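Side-chain contact in uric acid degradation bifunctional protein PucL (Bacillus subtilis, PDB 6A4M), which catalyses the oxidation of uric acid as a urate oxidase and, as a bifunctional enzyme, probably also the later decarboxylation step of urate breakdown: residues Leu198-Gln203 with Tyr245-Arg250. Residues are numbered along the deposited sequence; the frame is centred on the assembly and turned at random.
Sequences LNISWQ and YHIGCR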
ATOM      1  N   LEU A 198       3.884 -11.037  -1.076  1.00 30.81           N
ATOM      2  CA  LEU A 198       2.931 -10.640  -0.039  1.00 30.85           C
ATOM      3  C   LEU A 198       2.138  -9.408  -0.444  1.00 30.39           C
ATOM      4  O   LEU A 198       2.718  -8.375  -0.754  1.00 29.34           O
ATOM      5  CB  LEU A 198       3.669 -10.349   1.273  1.00 31.04           C
ATOM      6  CG  LEU A 198       4.198 -11.552   2.060  1.00 31.45           C
ATOM      7  CD1 LEU A 198       5.093 -11.083   3.199  1.00 31.74           C
ATOM      8  CD2 LEU A 198       3.062 -12.406   2.603  1.00 31.62           C
ATOM      9  N   ASN A 199       0.813  -9.539  -0.466  1.00 30.71           N
ATOM     10  CA  ASN A 199      -0.083  -8.391  -0.399  1.00 31.50           C
ATOM     11  C   ASN A 199      -0.570  -8.306   1.045  1.00 31.00           C
ATOM     12  O   ASN A 199      -1.006  -9.308   1.600  1.00 30.44           O
ATOM     13  CB  ASN A 199      -1.274  -8.543  -1.351  1.00 32.42           C
ATOM     14  CG  ASN A 199      -0.876  -8.517  -2.821  1.00 33.56           C
ATOM     15  OD1 ASN A 199       0.274  -8.241  -3.184  1.00 34.13           O
ATOM     16  ND2 ASN A 199      -1.836  -8.825  -3.681  1.00 34.74           N
ATOM     17  N   ILE A 200      -0.475  -7.121   1.651  1.00 31.30           N
ATOM     18  CA  ILE A 200      -0.901  -6.904   3.041  1.00 31.13           C
ATOM     19  C   ILE A 200      -1.875  -5.726   3.084  1.00 31.56           C
ATOM     20  O   ILE A 200      -1.551  -4.648   2.590  1.00 31.83           O
ATOM     21  CB  ILE A 200       0.295  -6.611   3.984  1.00 30.73           C
ATOM     22  CG1 ILE A 200       1.415  -7.644   3.796  1.00 30.43           C
ATOM     23  CG2 ILE A 200      -0.165  -6.596   5.442  1.00 30.69           C
ATOM     24  CD1 ILE A 200       2.695  -7.307   4.525  1.00 30.34           C
ATOM     25  N   SER A 201      -3.050  -5.952   3.675  1.00 31.93           N
ATOM     26  CA  SER A 201      -4.109  -4.949   3.818  1.00 32.60           C
ATOM     27  C   SER A 201      -4.330  -4.620   5.285  1.00 32.86           C
ATOM     28  O   SER A 201      -3.943  -5.392   6.155  1.00 32.56           O
ATOM     29  CB  SER A 201      -5.430  -5.474   3.252  1.00 32.71           C
ATOM     30  OG  SER A 201      -5.330  -5.753   1.871  1.00 34.24           O
ATOM     31  N   TRP A 202      -4.965  -3.480   5.546  1.00 33.21           N
ATOM     32  CA  TRP A 202      -5.354  -3.099   6.906  1.00 34.07           C
ATOM     33  C   TRP A 202      -6.576  -2.175   6.921  1.00 35.18           C
ATOM     34  O   TRP A 202      -6.746  -1.328   6.037  1.00 34.55           O
ATOM     35  CB  TRP A 202      -4.180  -2.446   7.648  1.00 33.62           C
ATOM     36  CG  TRP A 202      -3.602  -1.247   6.971  1.00 33.56           C
ATOM     37  CD1 TRP A 202      -3.970   0.056   7.152  1.00 33.98           C
ATOM     38  CD2 TRP A 202      -2.541  -1.232   6.006  1.00 33.87           C
ATOM     39  NE1 TRP A 202      -3.208   0.882   6.359  1.00 33.87           N
ATOM     40  CE2 TRP A 202      -2.323   0.120   5.646  1.00 33.77           C
ATOM     41  CE3 TRP A 202      -1.754  -2.227   5.409  1.00 33.63           C
ATOM     42  CZ2 TRP A 202      -1.349   0.500   4.716  1.00 33.83           C
ATOM     43  CZ3 TRP A 202      -0.783  -1.847   4.483  1.00 33.43           C
ATOM     44  CH2 TRP A 202      -0.591  -0.494   4.146  1.00 33.75           C
ATOM     45  N   GLN A 203      -7.422  -2.363   7.933  1.00 36.40           N
ATOM     46  CA  GLN A 203      -8.618  -1.550   8.135  1.00 37.98           C
ATOM     47  C   GLN A 203      -8.491  -0.792   9.450  1.00 38.25           C
ATOM     48  O   GLN A 203      -8.066  -1.359  10.461  1.00 39.09           O
ATOM     49  CB  GLN A 203      -9.869  -2.431   8.154  1.00 38.43           C
ATOM     50  CG  GLN A 203     -10.178  -3.075   6.814  1.00 39.43           C
ATOM     51  CD  GLN A 203     -11.456  -3.894   6.835  1.00 40.15           C
ATOM     52  OE1 GLN A 203     -11.592  -4.830   7.619  1.00 40.83           O
ATOM     53  NE2 GLN A 203     -12.398  -3.549   5.962  1.00 40.49           N
ATOM     54  N   TYR A 245       1.240 -14.636  10.263  1.00 46.98           N
ATOM     55  CA  TYR A 245       0.628 -14.476  11.589  1.00 46.89           C
ATOM     56  C   TYR A 245       1.452 -13.532  12.474  1.00 45.82           C
ATOM     57  O   TYR A 245       0.895 -12.665  13.150  1.00 44.17           O
ATOM     58  CB  TYR A 245       0.449 -15.838  12.277  1.00 48.55           C
ATOM     59  CG  TYR A 245      -0.242 -15.767  13.625  1.00 50.05           C
ATOM     60  CD1 TYR A 245      -1.632 -15.659  13.712  1.00 50.99           C
ATOM     61  CD2 TYR A 245       0.493 -15.804  14.818  1.00 51.04           C
ATOM     62  CE1 TYR A 245      -2.274 -15.587  14.943  1.00 52.25           C
ATOM     63  CE2 TYR A 245      -0.138 -15.731  16.055  1.00 52.09           C
ATOM     64  CZ  TYR A 245      -1.522 -15.624  16.115  1.00 53.29           C
ATOM     65  OH  TYR A 245      -2.162 -15.555  17.336  1.00 53.75           O
ATOM     66  N   HIS A 246       2.773 -13.704  12.466  1.00 45.54           N
ATOM     67  CA  HIS A 246       3.668 -12.841  13.249  1.00 46.17           C
ATOM     68  C   HIS A 246       3.753 -11.404  12.706  1.00 44.72           C
ATOM     69  O   HIS A 246       3.851 -10.459  13.489  1.00 44.28           O
ATOM     70  CB  HIS A 246       5.065 -13.465  13.382  1.00 47.92           C
ATOM     71  CG  HIS A 246       5.180 -14.439  14.514  1.00 50.69           C
ATOM     72  ND1 HIS A 246       5.491 -14.047  15.798  1.00 52.15           N
ATOM     73  CD2 HIS A 246       5.014 -15.783  14.560  1.00 52.29           C
ATOM     74  CE1 HIS A 246       5.517 -15.108  16.586  1.00 53.54           C
ATOM     75  NE2 HIS A 246       5.231 -16.174  15.858  1.00 53.26           N
ATOM     76  N   ILE A 247       3.717 -11.246  11.380  1.00 43.91           N
ATOM     77  CA  ILE A 247       3.674  -9.913  10.751  1.00 42.82           C
ATOM     78  C   ILE A 247       2.396  -9.173  11.165  1.00 42.18           C
ATOM     79  O   ILE A 247       2.451  -8.005  11.553  1.00 40.89           O
ATOM     80  CB  ILE A 247       3.766  -9.987   9.203  1.00 42.23           C
ATOM     81  CG1 ILE A 247       5.148 -10.503   8.767  1.00 42.24           C
ATOM     82  CG2 ILE A 247       3.531  -8.616   8.567  1.00 42.08           C
ATOM     83  CD1 ILE A 247       5.186 -11.059   7.357  1.00 41.48           C
ATOM     84  N   GLY A 248       1.261  -9.870  11.091  1.00 42.42           N
ATOM     85  CA  GLY A 248      -0.042  -9.308  11.444  1.00 43.24           C
ATOM     86  C   GLY A 248      -0.116  -8.826  12.879  1.00 43.84           C
ATOM     87  O   GLY A 248      -0.478  -7.674  13.131  1.00 43.66           O
ATOM     88  N   CYS A 249       0.241  -9.710  13.812  1.00 44.02           N
ATOM     89  CA  CYS A 249       0.265  -9.378  15.243  1.00 44.08           C
ATOM     90  C   CYS A 249       1.180  -8.187  15.540  1.00 43.19           C
ATOM     91  O   CYS A 249       0.820  -7.307  16.322  1.00 42.83           O
ATOM     92  CB  CYS A 249       0.686 -10.592  16.091  1.00 44.60           C
ATOM     93  SG  CYS A 249      -0.572 -11.889  16.238  1.00 45.95           S
ATOM     94  N   ARG A 250       2.349  -8.158  14.902  1.00 42.79           N
ATOM     95  CA  ARG A 250       3.303  -7.065  15.094  1.00 43.85           C
ATOM     96  C   ARG A 250       2.768  -5.727  14.575  1.00 42.92           C
ATOM     97  O   ARG A 250       2.975  -4.695  15.211  1.00 42.19           O
ATOM     98  CB  ARG A 250       4.643  -7.390  14.428  1.00 45.22           C
ATOM     99  CG  ARG A 250       5.771  -6.431  14.795  1.00 47.07           C
ATOM    100  CD  ARG A 250       6.334  -6.672  16.187  1.00 48.52           C
ATOM    101  NE  ARG A 250       7.584  -7.434  16.126  1.00 50.69           N
ATOM    102  CZ  ARG A 250       7.706  -8.761  16.234  1.00 51.14           C
ATOM    103  NH1 ARG A 250       6.655  -9.563  16.436  1.00 51.06           N
ATOM    104  NH2 ARG A 250       8.916  -9.300  16.143  1.00 51.36           N
TER
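Ile247, on helix 240-254, is met by two side chains of strand 194-204, Leu198 and Ile200, each touching a different branch. The ends of Leu198 and Ile247 meet end to end, with CD1 of Leu198 4.2 Å from CD1 of Ile247. The shorter branch serves the other partner: CG2 of Ile247 lies 4.3 Å from CD1 of Ile200. The fork at CB of Ile247 explains this division. Its CG1 sits beside the backbone N and opposite the carbonyl carbon (chi1 -67°) and carries CD1 to Leu198, while CG2 turns to Ile200. On the strand, both side chains are extended at their second torsion, 171° in each, which pushes their CD1 methyls out toward the helix. Leu198 and Ile200 are two residues apart and so project from the same face of the strand. All three side chains are buried, and the contact is wholly apolar, with no hydrogen bond across it. The backbones stay well apart, the closest approach of CA atoms being 8.8 Å between Ile200 and Gly248, so between residues 198-203 and 245-250 methyl groups make the contact. This is helix-on-sheet packing, consistent with the tunnelling fold of urate oxidases, in which helices cover one face of an antiparallel sheet. Strand 194-204 runs between strands 153-169 and 258-267, and the latter adds to the packing: Phe263 touches Ile247 and Val261 touches Ile200, while Ser265 meets Leu198. On the helix, His246, next to Ile247, and Arg250, three residues beyond it, rest on helix 221-233.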